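Local coordinates for protein Isomerase/lactonizing enzyme (Agrobacterium fabrum str. C58, PDB 2NQL) that belongs to the mandelate racemase/muconate lactonizing enzyme group of the enolase superfamily, pairing an alpha+beta capping domain with a metal-binding TIM-type barrel, at residues V19-A24 and Y46-R51; V55-E60 and W131-Q136; N200-L205 and P233-F238. All blocks are in the same frame, centred on the assembly; numbering follows the deposited sequence. Where two conformers were deposited one is given.

Interaction 1 of 3, residues V19-A24 and Y46-R51; sequences VPYLGA and YPTFDR. With SO4 (sulfate ion), chain D.
The Tyr21 ring meets the backbone of Pro47 and Thr48 obliquely, while Leu22 CG of its own loop lies 3.6 Å above one face, offset toward the rim, and Val19 O sits in plane at its edge. The nearby Tyr46 ring has sulfate at its edge: Tyr46 OH donates a hydrogen bond to sulfate O2 at 3.0 Å, and the same hydroxyl is hydrogen-bonded to Asn42 ND2. Pro47 CB lies over one face of the Phe49 ring, toward its rim, and Phe49 CE1 sits above the centre of the Arg51 guanidinium.

Across the contact, the far end of Tyr21 does the work. With chi1 at 70° its ring is turned toward segment 46-51 and carries OH to Thr48. There Tyr21 OH lies 3.2 Å from Thr48 CA and 3.4 Å from Thr48 CB, and Tyr21 CE1 is 3.7 Å from Pro47 O. These are van der Waals contacts; a tyrosine suits the place because it is long enough to bridge two loops. Thr48 spends its polar end on another partner, Thr48 OG1 being hydrogen-bonded to Gly35 O. Arg17 joins the sides, forming a cation-pi pair with Tyr21 and a salt bridge to Asp50.

Arg112 of the second subunit makes a cation-pi contact with Tyr46, and His216 also binds the sulfate, probably an ion from the crystallisation liquor. The arrangement is consistent with the enolase-superfamily plan, in which a loop after the first strand of the capping domain lies over the mouth of the barrel.

Interaction 2 of 3, residues V55-E60 and W131-Q136; sequences VRMTTE and WDIAGQ
Residues 55-59 of strand 50-59 pack against residues 131-136 of helix 117-138, the backbones coming nearest at Thr59 and Ile133, whose CA atoms are 8.1 Å apart. Alternation along the strand turns Met57 and Thr59 toward the helix and Thr58 away from it, and Ile133 packs against the first two with its two branches.

The longer branch ends on Met57: Ile133 CD1 lies 3.7 Å from Met57 CG and 3.5 Å from Met57 O, the side chains crossing at about a right angle. Its short branch serves Thr59, with Ile133 CG2 and Thr59 CG2 3.5 Å apart. A beta-branched isoleucine suits this spot because it covers two strand residues at once. Met57, with CG anti to its backbone N (chi1 -168°), lays CB, CG and SD against Ile133 CD1. Thr59 divides its labour: the methyl faces Ile133, while Thr59 OG1 accepts a hydrogen bond from Thr63 N.

On the same helix, Gln136 NE2 bonds to Asp132 OD1, which also accepts from Leu373 N; Asp132 OD2 accepts from Trp66 N, tying the helix to strand 64-70. Such apolar helix-on-sheet packing forms part of the core of the alpha+beta N-terminal domain of the enolase superfamily.

Interaction 3 of 3, residues N200-L205 and P233-F238; sequences NLRQVL and PFDPWF
Two bends in the Arg202 side chain, at chi2 (53°) and chi3 (71°), fold it so that its guanidinium presents an edge to the carbonyls of Phe234 and Asp235. The grip on Phe234 is side-on, two nitrogens to one oxygen. Arg202 NE is 2.8 Å from Phe234 O, nearly straight at 164°, and Arg202 NH2 makes a longer, more bent bond of 3.3 Å to the same Phe234 O; the oxygen lies almost in the guanidinium plane for both. Arg202 NH2 also reaches Asp235 O at 2.8 Å, though this bond is bent and weak.

Segment 233-238 leads into strand 239-240 of the parallel barrel, so the arginine ties the helix before strand 210-214 to the loop that enters the neighbouring strand, near the end where the barrel strands begin. Arginine suits the place through its many N-H groups: while NE and NH2 hold this loop, Arg202 NH1 bonds to Gly206 O and Ala209 O in the link after the helix. Asp235 adds a long salt bridge, its OD2 3.9 Å from Arg202 NH2 but well out of the guanidinium plane, so any attraction is probably electrostatic, with no N-H aimed at the oxygen.

How the interactions relate
Interactions 1 and 2 share strand 50-59, which begins at the end of 46-51 and continues through 55-59; their centres are about 32 Å apart. Interaction 3 belongs to the barrel domain, its centre about 44 Å from that of interaction 2, on the opposite side of the chain's centre, and about 27 Å from that of interaction 1, with nearest atoms about 16 Å apart. The sodium ion is bound by Glu240 and Glu266; residues 233-238 lead directly into the strand carrying Glu240. In the crystal a sulfate, probably from the crystallisation liquor, is hydrogen-bonded to both Tyr46 of interaction 1 and His216, just past strand 210-214.

Interaction 1 of 3, residues V19-A24 and Y46-R51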
loop_
_atom_site.group_PDB
_atom_site.type_symbol
_atom_site.label_atom_id
_atom_site.label_comp_id
_atom_site.label_asym_id
_atom_site.label_seq_id
_atom_site.Cartn_x
_atom_site.Cartn_y
_atom_site.Cartn_z
ATOM N N VAL A 19 -19.686 -19.360 10.040
ATOM C CA VAL A 19 -19.974 -18.675 11.282
ATOM C C VAL A 19 -21.066 -17.638 11.053
ATOM O O VAL A 19 -21.214 -17.102 9.940
ATOM C CB VAL A 19 -18.713 -18.049 11.925
ATOM C CG1 VAL A 19 -17.938 -19.119 12.601
ATOM C CG2 VAL A 19 -17.836 -17.339 10.898
ATOM N N PRO A 20 -21.916 -17.405 12.077
ATOM C CA PRO A 20 -22.887 -16.337 11.867
ATOM C C PRO A 20 -22.113 -15.034 11.830
ATOM O O PRO A 20 -21.259 -14.782 12.692
ATOM C CB PRO A 20 -23.796 -16.435 13.096
ATOM C CG PRO A 20 -22.985 -17.129 14.118
ATOM C CD PRO A 20 -22.100 -18.065 13.389
ATOM N N TYR A 21 -22.295 -14.283 10.759
ATOM C CA TYR A 21 -21.498 -13.060 10.592
ATOM C C TYR A 21 -22.390 -11.883 10.200
ATOM O O TYR A 21 -22.027 -10.717 10.396
ATOM C CB TYR A 21 -20.353 -13.276 9.581
ATOM C CG TYR A 21 -20.797 -13.431 8.155
ATOM C CD1 TYR A 21 -20.695 -12.360 7.253
ATOM C CD2 TYR A 21 -21.340 -14.649 7.689
ATOM C CE1 TYR A 21 -21.119 -12.498 5.953
ATOM C CE2 TYR A 21 -21.759 -14.790 6.395
ATOM C CZ TYR A 21 -21.647 -13.703 5.526
ATOM O OH TYR A 21 -22.088 -13.833 4.244
ATOM N N LEU A 22 -23.541 -12.186 9.614
ATOM C CA LEU A 22 -24.411 -11.122 9.109
ATOM C C LEU A 22 -25.205 -10.385 10.196
ATOM O O LEU A 22 -25.800 -9.340 9.931
ATOM C CB LEU A 22 -25.347 -11.649 8.039
ATOM C CG LEU A 22 -24.685 -12.161 6.766
ATOM C CD1 LEU A 22 -25.580 -13.142 6.092
ATOM C CD2 LEU A 22 -24.311 -11.038 5.830
ATOM N N GLY A 23 -25.180 -10.921 11.414
ATOM C CA GLY A 23 -25.735 -10.239 12.587
ATOM C C GLY A 23 -25.096 -8.892 12.864
ATOM O O GLY A 23 -25.720 -8.021 13.477
ATOM N N ALA A 24 -23.866 -8.710 12.381
ATOM C CA ALA A 24 -23.156 -7.437 12.520
ATOM C C ALA A 24 -23.741 -6.331 11.637
ATOM O O ALA A 24 -23.452 -5.148 11.843
ATOM C CB ALA A 24 -21.670 -7.626 12.231
ATOM N N TYR A 46 -16.911 -6.150 3.639
ATOM C CA TYR A 46 -16.770 -7.572 4.029
ATOM C C TYR A 46 -17.209 -8.452 2.877
ATOM O O TYR A 46 -18.146 -8.093 2.151
ATOM C CB TYR A 46 -17.634 -7.885 5.273
ATOM C CG TYR A 46 -17.119 -7.138 6.481
ATOM C CD1 TYR A 46 -16.160 -7.711 7.321
ATOM C CD2 TYR A 46 -17.565 -5.845 6.756
ATOM C CE1 TYR A 46 -15.653 -6.994 8.424
ATOM C CE2 TYR A 46 -17.081 -5.116 7.858
ATOM C CZ TYR A 46 -16.119 -5.703 8.681
ATOM O OH TYR A 46 -15.655 -4.992 9.762
ATOM N N PRO A 47 -16.576 -9.634 2.741
ATOM C CA PRO A 47 -17.035 -10.636 1.820
ATOM C C PRO A 47 -18.216 -11.408 2.416
ATOM O O PRO A 47 -18.356 -11.470 3.655
ATOM C CB PRO A 47 -15.843 -11.596 1.727
ATOM C CG PRO A 47 -15.185 -11.528 3.090
ATOM C CD PRO A 47 -15.399 -10.082 3.531
ATOM N N THR A 48 -19.007 -12.016 1.543
ATOM C CA THR A 48 -20.093 -12.903 1.949
ATOM C C THR A 48 -19.694 -14.376 1.766
ATOM O O THR A 48 -20.487 -15.213 1.340
ATOM C CB THR A 48 -21.422 -12.547 1.204
ATOM O OG1 THR A 48 -21.194 -12.515 -0.211
ATOM C CG2 THR A 48 -21.937 -11.156 1.706
ATOM N N PHE A 49 -18.429 -14.668 2.055
ATOM C CA PHE A 49 -17.789 -15.947 1.706
ATOM C C PHE A 49 -16.384 -15.880 2.329
ATOM O O PHE A 49 -15.925 -14.789 2.727
ATOM C CB PHE A 49 -17.692 -16.156 0.184
ATOM C CG PHE A 49 -17.181 -14.949 -0.537
ATOM C CD1 PHE A 49 -15.803 -14.682 -0.552
ATOM C CD2 PHE A 49 -18.065 -14.043 -1.144
ATOM C CE1 PHE A 49 -15.304 -13.515 -1.171
ATOM C CE2 PHE A 49 -17.583 -12.879 -1.778
ATOM C CZ PHE A 49 -16.201 -12.618 -1.787
ATOM N N ASP A 50 -15.725 -17.026 2.421
ATOM C CA ASP A 50 -14.323 -17.077 2.860
ATOM C C ASP A 50 -13.512 -17.294 1.598
ATOM O O ASP A 50 -13.932 -18.045 0.715
ATOM C CB ASP A 50 -14.084 -18.246 3.794
ATOM C CG ASP A 50 -14.552 -17.980 5.218
ATOM O OD1 ASP A 50 -14.920 -16.833 5.563
ATOM O OD2 ASP A 50 -14.546 -18.949 6.005
ATOM N N ARG A 51 -12.366 -16.625 1.489
ATOM C CA ARG A 51 -11.549 -16.770 0.260
ATOM C C ARG A 51 -10.115 -16.395 0.595
ATOM O O ARG A 51 -9.883 -15.452 1.348
ATOM C CB ARG A 51 -12.078 -15.854 -0.866
ATOM C CG ARG A 51 -11.398 -16.077 -2.244
ATOM C CD ARG A 51 -12.195 -15.392 -3.360
ATOM N NE ARG A 51 -12.401 -13.965 -3.147
ATOM C CZ ARG A 51 -13.299 -13.246 -3.823
ATOM N NH1 ARG A 51 -14.101 -13.824 -4.734
ATOM N NH2 ARG A 51 -13.412 -11.961 -3.557
HETATM S S SO4 D . -12.226 -7.319 10.636
HETATM O O1 SO4 D . -11.662 -6.633 9.475
HETATM O O2 SO4 D . -13.440 -6.589 11.016
HETATM O O3 SO4 D . -12.560 -8.700 10.311
HETATM O O4 SO4 D . -11.255 -7.279 11.723
#

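Interaction 2 of 3, residues V55-E60 and W131-Q136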
loop_
_atom_site.group_PDB
_atom_site.type_symbol
_atom_site.label_atom_id
_atom_site.label_comp_id
_atom_site.label_asym_id
_atom_site.label_seq_id
_atom_site.Cartn_x
_atom_site.Cartn_y
_atom_site.Cartn_z
ATOM N N VAL A 55 -0.494 -20.066 -3.372
ATOM C CA VAL A 55 0.559 -20.166 -4.413
ATOM C C VAL A 55 1.249 -21.523 -4.305
ATOM O O VAL A 55 1.663 -21.904 -3.219
ATOM C CB VAL A 55 1.616 -19.029 -4.264
ATOM C CG1 VAL A 55 2.812 -19.280 -5.194
ATOM C CG2 VAL A 55 0.975 -17.682 -4.613
ATOM N N ARG A 56 1.308 -22.257 -5.412
ATOM C CA ARG A 56 2.138 -23.459 -5.510
ATOM C C ARG A 56 3.384 -23.139 -6.328
ATOM O O ARG A 56 3.270 -22.713 -7.498
ATOM C CB ARG A 56 1.377 -24.589 -6.176
ATOM C CG ARG A 56 2.199 -25.900 -6.286
ATOM C CD ARG A 56 1.350 -27.106 -6.693
ATOM N NE ARG A 56 0.689 -26.956 -7.990
ATOM C CZ ARG A 56 -0.394 -27.630 -8.361
ATOM N NH1 ARG A 56 -0.958 -28.526 -7.541
ATOM N NH2 ARG A 56 -0.906 -27.437 -9.555
ATOM N N MET A 57 4.533 -23.368 -5.699
ATOM C CA MET A 57 5.843 -23.039 -6.245
ATOM C C MET A 57 6.614 -24.346 -6.354
ATOM O O MET A 57 6.703 -25.103 -5.378
ATOM C CB MET A 57 6.561 -22.073 -5.301
ATOM C CG MET A 57 7.830 -21.415 -5.903
ATOM S SD MET A 57 8.646 -20.285 -4.792
ATOM C CE MET A 57 7.540 -18.854 -4.895
ATOM N N THR A 58 7.153 -24.627 -7.535
ATOM C CA THR A 58 7.784 -25.937 -7.777
ATOM C C THR A 58 9.202 -25.721 -8.307
ATOM O O THR A 58 9.404 -24.884 -9.159
ATOM C CB THR A 58 6.968 -26.801 -8.763
ATOM O OG1 THR A 58 5.617 -26.870 -8.298
ATOM C CG2 THR A 58 7.529 -28.244 -8.845
ATOM N N THR A 59 10.174 -26.443 -7.755
ATOM C CA THR A 59 11.541 -26.413 -8.284
ATOM C C THR A 59 11.691 -27.288 -9.527
ATOM O O THR A 59 10.849 -28.149 -9.816
ATOM C CB THR A 59 12.594 -26.856 -7.233
ATOM O OG1 THR A 59 12.502 -28.265 -7.025
ATOM C CG2 THR A 59 12.445 -26.100 -5.910
ATOM N N GLU A 60 12.785 -27.064 -10.264
ATOM C CA GLU A 60 13.181 -27.900 -11.398
ATOM C C GLU A 60 13.244 -29.371 -11.000
ATOM O O GLU A 60 12.846 -30.253 -11.757
ATOM C CB GLU A 60 14.553 -27.440 -11.900
ATOM C CG GLU A 60 14.560 -25.968 -12.301
ATOM C CD GLU A 60 15.698 -25.581 -13.210
ATOM O OE1 GLU A 60 16.697 -26.328 -13.282
ATOM O OE2 GLU A 60 15.583 -24.511 -13.847
ATOM N N TRP A 131 10.320 -20.210 1.559
ATOM C CA TRP A 131 10.802 -20.797 2.828
ATOM C C TRP A 131 10.378 -22.260 3.019
ATOM O O TRP A 131 11.145 -23.058 3.591
ATOM C CB TRP A 131 10.361 -19.989 4.046
ATOM C CG TRP A 131 11.187 -18.772 4.340
ATOM C CD1 TRP A 131 10.853 -17.445 4.092
ATOM C CD2 TRP A 131 12.490 -18.751 4.925
ATOM N NE1 TRP A 131 11.872 -16.610 4.534
ATOM C CE2 TRP A 131 12.891 -17.385 5.028
ATOM C CE3 TRP A 131 13.367 -19.756 5.386
ATOM C CZ2 TRP A 131 14.134 -17.007 5.571
ATOM C CZ3 TRP A 131 14.600 -19.369 5.930
ATOM C CH2 TRP A 131 14.972 -18.012 5.998
ATOM N N ASP A 132 9.178 -22.603 2.541
ATOM C CA ASP A 132 8.691 -24.011 2.558
ATOM C C ASP A 132 9.660 -24.882 1.747
ATOM O O ASP A 132 10.117 -25.928 2.206
ATOM C CB ASP A 132 7.275 -24.076 1.976
ATOM C CG ASP A 132 6.612 -25.449 2.118
ATOM O OD1 ASP A 132 7.123 -26.314 2.871
ATOM O OD2 ASP A 132 5.560 -25.662 1.465
ATOM N N ILE A 133 9.982 -24.435 0.541
ATOM C CA ILE A 133 10.964 -25.125 -0.317
ATOM C C ILE A 133 12.345 -25.220 0.356
ATOM O O ILE A 133 12.947 -26.310 0.376
ATOM C CB ILE A 133 11.034 -24.473 -1.734
ATOM C CG1 ILE A 133 9.741 -24.767 -2.510
ATOM C CG2 ILE A 133 12.221 -25.029 -2.535
ATOM C CD1 ILE A 133 9.536 -23.874 -3.749
ATOM N N ALA A 134 12.824 -24.110 0.916
ATOM C CA ALA A 134 14.134 -24.054 1.576
ATOM C C ALA A 134 14.205 -25.134 2.660
ATOM O O ALA A 134 15.187 -25.876 2.763
ATOM C CB ALA A 134 14.380 -22.658 2.191
ATOM N N GLY A 135 13.133 -25.243 3.435
ATOM C CA GLY A 135 13.101 -26.202 4.547
ATOM C C GLY A 135 13.112 -27.628 4.052
ATOM O O GLY A 135 13.921 -28.434 4.525
ATOM N N GLN A 136 12.231 -27.938 3.107
ATOM C CA GLN A 136 12.190 -29.254 2.475
ATOM C C GLN A 136 13.524 -29.692 1.883
ATOM O O GLN A 136 13.957 -30.832 2.100
ATOM C CB GLN A 136 11.136 -29.313 1.389
ATOM C CG GLN A 136 9.699 -29.323 1.935
ATOM C CD GLN A 136 8.699 -29.475 0.825
ATOM O OE1 GLN A 136 8.735 -30.459 0.081
ATOM N NE2 GLN A 136 7.799 -28.487 0.683
#

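Interaction 3 of 3, residues N200-L205 and P233-F238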
loop_
_atom_site.group_PDB
_atom_site.type_symbol
_atom_site.label_atom_id
_atom_site.label_comp_id
_atom_site.label_asym_id
_atom_site.label_seq_id
_atom_site.Cartn_x
_atom_site.Cartn_y
_atom_site.Cartn_z
ATOM N N ASN A 200 -19.320 -8.385 32.141
ATOM C CA ASN A 200 -19.875 -9.726 32.048
ATOM C C ASN A 200 -18.839 -10.833 31.920
ATOM O O ASN A 200 -18.881 -11.813 32.668
ATOM C CB ASN A 200 -20.898 -9.824 30.919
ATOM C CG ASN A 200 -21.626 -11.154 30.924
ATOM O OD1 ASN A 200 -22.354 -11.468 31.866
ATOM N ND2 ASN A 200 -21.413 -11.953 29.890
ATOM N N LEU A 201 -17.907 -10.665 30.980
ATOM C CA LEU A 201 -16.816 -11.608 30.792
ATOM C C LEU A 201 -15.982 -11.816 32.056
ATOM O O LEU A 201 -15.733 -12.963 32.445
ATOM C CB LEU A 201 -15.950 -11.234 29.575
ATOM C CG LEU A 201 -16.666 -11.379 28.210
ATOM C CD1 LEU A 201 -15.780 -10.886 27.069
ATOM C CD2 LEU A 201 -17.190 -12.811 27.932
ATOM N N ARG A 202 -15.605 -10.716 32.718
ATOM C CA ARG A 202 -14.843 -10.770 33.976
ATOM C C ARG A 202 -15.601 -11.550 35.080
ATOM O O ARG A 202 -15.003 -12.366 35.794
ATOM C CB ARG A 202 -14.501 -9.341 34.447
ATOM C CG ARG A 202 -13.671 -9.239 35.725
ATOM C CD ARG A 202 -12.391 -10.075 35.641
ATOM N NE ARG A 202 -11.423 -9.478 34.722
ATOM C CZ ARG A 202 -10.439 -10.147 34.121
ATOM N NH1 ARG A 202 -10.304 -11.459 34.301
ATOM N NH2 ARG A 202 -9.611 -9.505 33.304
ATOM N N GLN A 203 -16.908 -11.303 35.183
ATOM C CA GLN A 203 -17.778 -11.994 36.140
ATOM C C GLN A 203 -17.880 -13.482 35.824
ATOM O O GLN A 203 -17.681 -14.331 36.703
ATOM C CB GLN A 203 -19.166 -11.343 36.138
ATOM C CG GLN A 203 -20.024 -11.685 37.338
ATOM C CD GLN A 203 -21.303 -12.385 36.938
ATOM O OE1 GLN A 203 -21.289 -13.543 36.511
ATOM N NE2 GLN A 203 -22.425 -11.682 37.068
ATOM N N VAL A 204 -18.163 -13.794 34.559
ATOM C CA VAL A 204 -18.233 -15.176 34.096
ATOM C C VAL A 204 -16.903 -15.924 34.237
ATOM O O VAL A 204 -16.871 -17.028 34.795
ATOM C CB VAL A 204 -18.813 -15.263 32.661
ATOM C CG1 VAL A 204 -18.607 -16.663 32.043
ATOM C CG2 VAL A 204 -20.301 -14.893 32.679
ATOM N N LEU A 205 -15.806 -15.312 33.786
ATOM C CA LEU A 205 -14.516 -16.024 33.693
ATOM C C LEU A 205 -13.647 -15.967 34.948
ATOM O O LEU A 205 -12.748 -16.796 35.122
ATOM C CB LEU A 205 -13.707 -15.547 32.477
ATOM C CG LEU A 205 -14.409 -15.736 31.117
ATOM C CD1 LEU A 205 -13.686 -14.923 30.023
ATOM C CD2 LEU A 205 -14.475 -17.219 30.735
ATOM N N PRO A 233 -11.572 -0.694 35.246
ATOM C CA PRO A 233 -11.986 -1.409 36.468
ATOM C C PRO A 233 -12.122 -2.936 36.359
ATOM O O PRO A 233 -12.155 -3.627 37.383
ATOM C CB PRO A 233 -13.354 -0.789 36.787
ATOM C CG PRO A 233 -13.288 0.567 36.217
ATOM C CD PRO A 233 -12.513 0.403 34.940
ATOM N N PHE A 234 -12.198 -3.459 35.139
ATOM C CA PHE A 234 -12.392 -4.885 34.947
ATOM C C PHE A 234 -11.113 -5.573 34.466
ATOM O O PHE A 234 -11.147 -6.731 34.033
ATOM C CB PHE A 234 -13.583 -5.124 34.015
ATOM C CG PHE A 234 -14.848 -4.433 34.476
ATOM C CD1 PHE A 234 -15.605 -4.961 35.529
ATOM C CD2 PHE A 234 -15.256 -3.231 33.891
ATOM C CE1 PHE A 234 -16.760 -4.308 35.968
ATOM C CE2 PHE A 234 -16.413 -2.575 34.322
ATOM C CZ PHE A 234 -17.163 -3.114 35.359
ATOM N N ASP A 235 -9.990 -4.858 34.576
ATOM C CA ASP A 235 -8.654 -5.397 34.300
ATOM C C ASP A 235 -8.474 -5.911 32.840
ATOM O O ASP A 235 -8.290 -7.115 32.624
ATOM C CB ASP A 235 -8.293 -6.488 35.324
ATOM C CG ASP A 235 -6.826 -6.903 35.258
ATOM O OD1 ASP A 235 -5.961 -6.018 35.084
ATOM O OD2 ASP A 235 -6.546 -8.123 35.375
ATOM N N PRO A 236 -8.549 -5.008 31.844
ATOM C CA PRO A 236 -8.235 -5.450 30.479
ATOM C C PRO A 236 -6.777 -5.850 30.285
ATOM O O PRO A 236 -5.850 -5.153 30.731
ATOM C CB PRO A 236 -8.602 -4.231 29.615
ATOM C CG PRO A 236 -8.483 -3.067 30.520
ATOM C CD PRO A 236 -8.901 -3.577 31.880
ATOM N N TRP A 237 -6.594 -6.989 29.622
ATOM C CA TRP A 237 -5.279 -7.507 29.270
ATOM C C TRP A 237 -4.552 -6.536 28.343
ATOM O O TRP A 237 -3.424 -6.125 28.633
ATOM C CB TRP A 237 -5.489 -8.881 28.613
ATOM C CG TRP A 237 -4.319 -9.594 28.013
ATOM C CD1 TRP A 237 -2.991 -9.411 28.264
ATOM C CD2 TRP A 237 -4.410 -10.659 27.072
ATOM N NE1 TRP A 237 -2.240 -10.294 27.515
ATOM C CE2 TRP A 237 -3.091 -11.073 26.777
ATOM C CE3 TRP A 237 -5.491 -11.301 26.434
ATOM C CZ2 TRP A 237 -2.816 -12.083 25.858
ATOM C CZ3 TRP A 237 -5.222 -12.322 25.526
ATOM C CH2 TRP A 237 -3.889 -12.714 25.261
ATOM N N PHE A 238 -5.194 -6.183 27.233
ATOM C CA PHE A 238 -4.732 -5.094 26.385
ATOM C C PHE A 238 -5.905 -4.437 25.667
ATOM O O PHE A 238 -6.999 -5.026 25.569
ATOM C CB PHE A 238 -3.625 -5.545 25.418
ATOM C CG PHE A 238 -4.016 -6.689 24.493
ATOM C CD1 PHE A 238 -4.752 -6.450 23.327
ATOM C CD2 PHE A 238 -3.611 -7.992 24.766
ATOM C CE1 PHE A 238 -5.092 -7.497 22.443
ATOM C CE2 PHE A 238 -3.942 -9.052 23.899
ATOM C CZ PHE A 238 -4.702 -8.800 22.736
#